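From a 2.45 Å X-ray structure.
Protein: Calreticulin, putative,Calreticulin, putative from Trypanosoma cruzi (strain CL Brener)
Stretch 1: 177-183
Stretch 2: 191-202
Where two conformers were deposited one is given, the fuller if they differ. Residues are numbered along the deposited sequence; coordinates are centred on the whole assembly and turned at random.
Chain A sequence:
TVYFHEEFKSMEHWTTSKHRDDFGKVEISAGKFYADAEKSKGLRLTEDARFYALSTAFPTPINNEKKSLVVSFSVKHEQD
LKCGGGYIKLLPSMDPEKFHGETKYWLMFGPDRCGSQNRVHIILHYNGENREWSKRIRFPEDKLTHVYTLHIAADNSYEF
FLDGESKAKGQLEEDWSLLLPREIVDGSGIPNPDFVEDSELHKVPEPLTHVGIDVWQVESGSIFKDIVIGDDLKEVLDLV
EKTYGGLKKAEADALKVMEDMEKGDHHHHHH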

# COMPACT_ATOMS: atom_id res chain seq x y z
N SER A 177 10.00 -3.50 -15.39
CA SER A 177 10.12 -4.15 -16.70
C SER A 177 8.75 -4.25 -17.35
O SER A 177 8.08 -5.28 -17.27
CB SER A 177 10.75 -5.54 -16.58
OG SER A 177 12.02 -5.48 -15.94
N LEU A 178 8.34 -3.16 -17.99
CA LEU A 178 7.02 -3.08 -18.60
C LEU A 178 7.08 -3.26 -20.10
O LEU A 178 6.28 -4.00 -20.67
CB LEU A 178 6.35 -1.74 -18.27
CG LEU A 178 6.23 -1.44 -16.77
CD1 LEU A 178 5.62 -0.05 -16.53
CD2 LEU A 178 5.41 -2.52 -16.10
N LEU A 179 8.03 -2.59 -20.74
CA LEU A 179 8.09 -2.58 -22.20
C LEU A 179 9.28 -3.36 -22.74
O LEU A 179 10.17 -3.77 -21.98
CB LEU A 179 8.14 -1.13 -22.70
CG LEU A 179 6.95 -0.25 -22.29
CD1 LEU A 179 7.14 1.17 -22.78
CD2 LEU A 179 5.63 -0.82 -22.82
N LEU A 180 9.28 -3.57 -24.05
CA LEU A 180 10.38 -4.23 -24.74
C LEU A 180 11.62 -3.34 -24.72
O LEU A 180 11.53 -2.16 -24.40
CB LEU A 180 9.98 -4.55 -26.18
CG LEU A 180 8.87 -5.57 -26.39
CD1 LEU A 180 8.49 -5.67 -27.87
CD2 LEU A 180 9.27 -6.93 -25.85
N PRO A 181 12.78 -3.91 -25.06
CA PRO A 181 14.01 -3.12 -25.14
C PRO A 181 13.98 -2.16 -26.33
O PRO A 181 13.52 -2.53 -27.41
CB PRO A 181 15.11 -4.17 -25.32
CG PRO A 181 14.48 -5.49 -24.97
CD PRO A 181 13.03 -5.34 -25.31
N ARG A 182 14.48 -0.94 -26.13
CA ARG A 182 14.49 0.05 -27.19
C ARG A 182 15.58 -0.26 -28.21
O ARG A 182 15.43 0.04 -29.40
CB ARG A 182 14.68 1.46 -26.62
CG ARG A 182 13.41 2.01 -25.98
CD ARG A 182 13.61 3.42 -25.46
NE ARG A 182 12.41 3.92 -24.80
CZ ARG A 182 11.40 4.52 -25.42
NH1 ARG A 182 11.45 4.73 -26.74
NH2 ARG A 182 10.35 4.93 -24.73
N GLU A 183 16.67 -0.86 -27.74
CA GLU A 183 17.75 -1.30 -28.61
C GLU A 183 17.68 -2.80 -28.81
O GLU A 183 17.26 -3.52 -27.91
CB GLU A 183 19.11 -0.91 -28.03
CG GLU A 183 19.45 0.56 -28.15
CD GLU A 183 20.79 0.90 -27.52
OE1 GLU A 183 20.96 0.67 -26.29
OE2 GLU A 183 21.69 1.38 -28.24
N PRO A 191 18.19 0.52 -33.16
CA PRO A 191 16.84 0.51 -32.60
C PRO A 191 16.15 -0.84 -32.77
O PRO A 191 16.39 -1.54 -33.76
CB PRO A 191 16.12 1.59 -33.40
CG PRO A 191 16.83 1.60 -34.71
CD PRO A 191 18.28 1.38 -34.36
N ASN A 192 15.31 -1.19 -31.81
CA ASN A 192 14.49 -2.39 -31.91
C ASN A 192 13.12 -2.05 -32.49
O ASN A 192 12.26 -1.50 -31.80
CB ASN A 192 14.33 -3.05 -30.54
CG ASN A 192 13.46 -4.29 -30.58
OD1 ASN A 192 13.17 -4.83 -31.65
ND2 ASN A 192 13.03 -4.75 -29.41
N PRO A 193 12.91 -2.38 -33.77
CA PRO A 193 11.68 -1.99 -34.47
C PRO A 193 10.45 -2.63 -33.85
O PRO A 193 9.35 -2.12 -34.04
CB PRO A 193 11.88 -2.50 -35.90
CG PRO A 193 13.28 -3.00 -35.98
CD PRO A 193 13.78 -3.24 -34.60
N ASP A 194 10.63 -3.71 -33.10
CA ASP A 194 9.52 -4.36 -32.42
C ASP A 194 9.09 -3.60 -31.18
O ASP A 194 8.02 -3.86 -30.63
CB ASP A 194 9.87 -5.81 -32.05
CG ASP A 194 10.02 -6.70 -33.26
OD1 ASP A 194 9.54 -6.33 -34.36
OD2 ASP A 194 10.61 -7.80 -33.12
N PHE A 195 9.92 -2.65 -30.74
CA PHE A 195 9.58 -1.86 -29.57
C PHE A 195 8.26 -1.15 -29.76
O PHE A 195 8.02 -0.53 -30.79
CB PHE A 195 10.67 -0.84 -29.25
CG PHE A 195 10.31 0.07 -28.10
CD1 PHE A 195 10.39 -0.37 -26.79
CD2 PHE A 195 9.89 1.37 -28.34
CE1 PHE A 195 10.06 0.46 -25.74
CE2 PHE A 195 9.56 2.21 -27.30
CZ PHE A 195 9.65 1.76 -25.99
N VAL A 196 7.42 -1.22 -28.74
CA VAL A 196 6.13 -0.54 -28.77
C VAL A 196 6.05 0.49 -27.66
O VAL A 196 6.34 0.20 -26.50
CB VAL A 196 4.97 -1.54 -28.62
CG1 VAL A 196 3.65 -0.79 -28.55
CG2 VAL A 196 4.98 -2.52 -29.78
N GLU A 197 5.64 1.69 -28.03
CA GLU A 197 5.55 2.79 -27.09
C GLU A 197 4.23 2.72 -26.33
O GLU A 197 3.19 2.39 -26.92
CB GLU A 197 5.67 4.13 -27.84
CG GLU A 197 6.09 5.30 -26.99
CD GLU A 197 7.58 5.33 -26.72
OE1 GLU A 197 8.36 5.53 -27.68
OE2 GLU A 197 7.97 5.15 -25.55
N ASP A 198 4.25 3.00 -25.04
CA ASP A 198 3.01 3.10 -24.29
C ASP A 198 2.98 4.37 -23.45
O ASP A 198 3.71 4.50 -22.47
CB ASP A 198 2.81 1.87 -23.41
CG ASP A 198 1.39 1.78 -22.85
OD1 ASP A 198 0.64 2.78 -22.97
OD2 ASP A 198 1.03 0.72 -22.31
N SER A 199 2.13 5.31 -23.83
CA SER A 199 2.00 6.55 -23.10
C SER A 199 1.03 6.40 -21.93
O SER A 199 0.84 7.33 -21.15
CB SER A 199 1.53 7.67 -24.02
OG SER A 199 0.23 7.40 -24.52
N GLU A 200 0.43 5.22 -21.80
CA GLU A 200 -0.57 4.98 -20.76
C GLU A 200 -0.15 3.89 -19.77
O GLU A 200 -0.99 3.16 -19.25
CB GLU A 200 -1.92 4.60 -21.39
CG GLU A 200 -2.51 5.65 -22.32
CD GLU A 200 -3.90 5.28 -22.82
OE1 GLU A 200 -4.15 4.08 -23.07
OE2 GLU A 200 -4.74 6.20 -22.97
N LEU A 201 1.15 3.79 -19.52
CA LEU A 201 1.65 2.89 -18.48
C LEU A 201 0.99 3.20 -17.14
O LEU A 201 0.58 2.30 -16.41
CB LEU A 201 3.17 3.01 -18.34
CG LEU A 201 4.02 2.51 -19.51
CD1 LEU A 201 5.49 2.76 -19.23
CD2 LEU A 201 3.76 1.03 -19.79
N HIS A 202 0.90 4.49 -16.83
CA HIS A 202 0.33 4.96 -15.57
C HIS A 202 -1.14 4.60 -15.41
O HIS A 202 -1.63 4.45 -14.29
CB HIS A 202 0.50 6.47 -15.46
CG HIS A 202 -0.54 7.24 -16.21
ND1 HIS A 202 -1.74 7.63 -15.64
CD2 HIS A 202 -0.59 7.67 -17.49
CE1 HIS A 202 -2.46 8.28 -16.53
NE2 HIS A 202 -1.78 8.32 -17.67

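Two chain segments can pack closely without forming a sheet or a helix pair, provided that a few backbone polar groups are satisfied and the side chains between them sort by chemistry. The stretches 177-183 and 191-202 of this calreticulin illustrate the principle: both lack regular secondary structure, yet together they bury 650 Å² of surface.

The contact begins at P191, whose backbone forms a single bridge with E183, the two CA atoms lying 4.5 Å apart. Proline has no amide hydrogen to give, but its CA approaches R182 O at 3.5 Å in a CA-H...O contact. The conventional donor follows one residue later. N192 N gives a hydrogen bond of 2.7 Å to R182 O, so that one carbonyl receives both neighbours.

N192 is the polar hub of the interface. With chi1 at t, its buried side chain points toward stretch 1, where ND2 donates to P181 O at 3.0 Å. Its other terminal atom serves its own segment, since D194 N donates to N192 OD1 at 3.1 Å. An amide side chain suits this place because it offers a donor and an acceptor at once. The type I turn from N192 to F195, closed by F195 N to N192 O at 2.8 Å, then bends the chain. P193 stays clear of the contact, whereas the carbonyl of D194 meets L180, with D194 O 3.3 Å from L180 CD1.

As the turn ends, F195 supplies the main hydrophobic surface of its segment. Its CA-to-CB bond runs sideways, but chi1 at t brings the ring nearer to stretch 1. There the ring is used in several ways. R182 CG sits over one face, 3.8 Å from the centroid of the F195 ring and 14° off its normal, a CH-pi contact. At the ring edge, L180 O lies 3.2 Å from F195 CD1. Apolar packing adds L179 CB, 3.9 Å from F195 CE1, and L180 CB, 4.2 Å from F195 CD1.

The long arginine side chain continues past the phenylalanine to reach E197. Although R182 and E197 both direct their CA-to-CB bonds away from the opposing stretch, their ends come back to meet. R182 NH2 and E197 OE2, 2.5 Å apart, form a hydrogen-bonded salt bridge, and a weak hydrogen bond joins R182 NH1 to E197 OE1 at 3.3 Å. The carboxylate lies at the edge of the guanidinium, while F195 CE2 lies over one of its faces, 3.2 Å from R182 NH1. Arginine thus combines an aliphatic stem for the aromatic face with a charged end for the acid.

Beyond this polar clasp the contact becomes aliphatic. L179 CD2 packs 3.9 Å from D198 CB, while D198 OD1 accepts a 2.7 Å hydrogen bond from E200 N. Finally, buried L201 points toward stretch 1, placing its CD2 4.0 Å from L179 CD2 and its CD1 3.9 Å from L178 CD1.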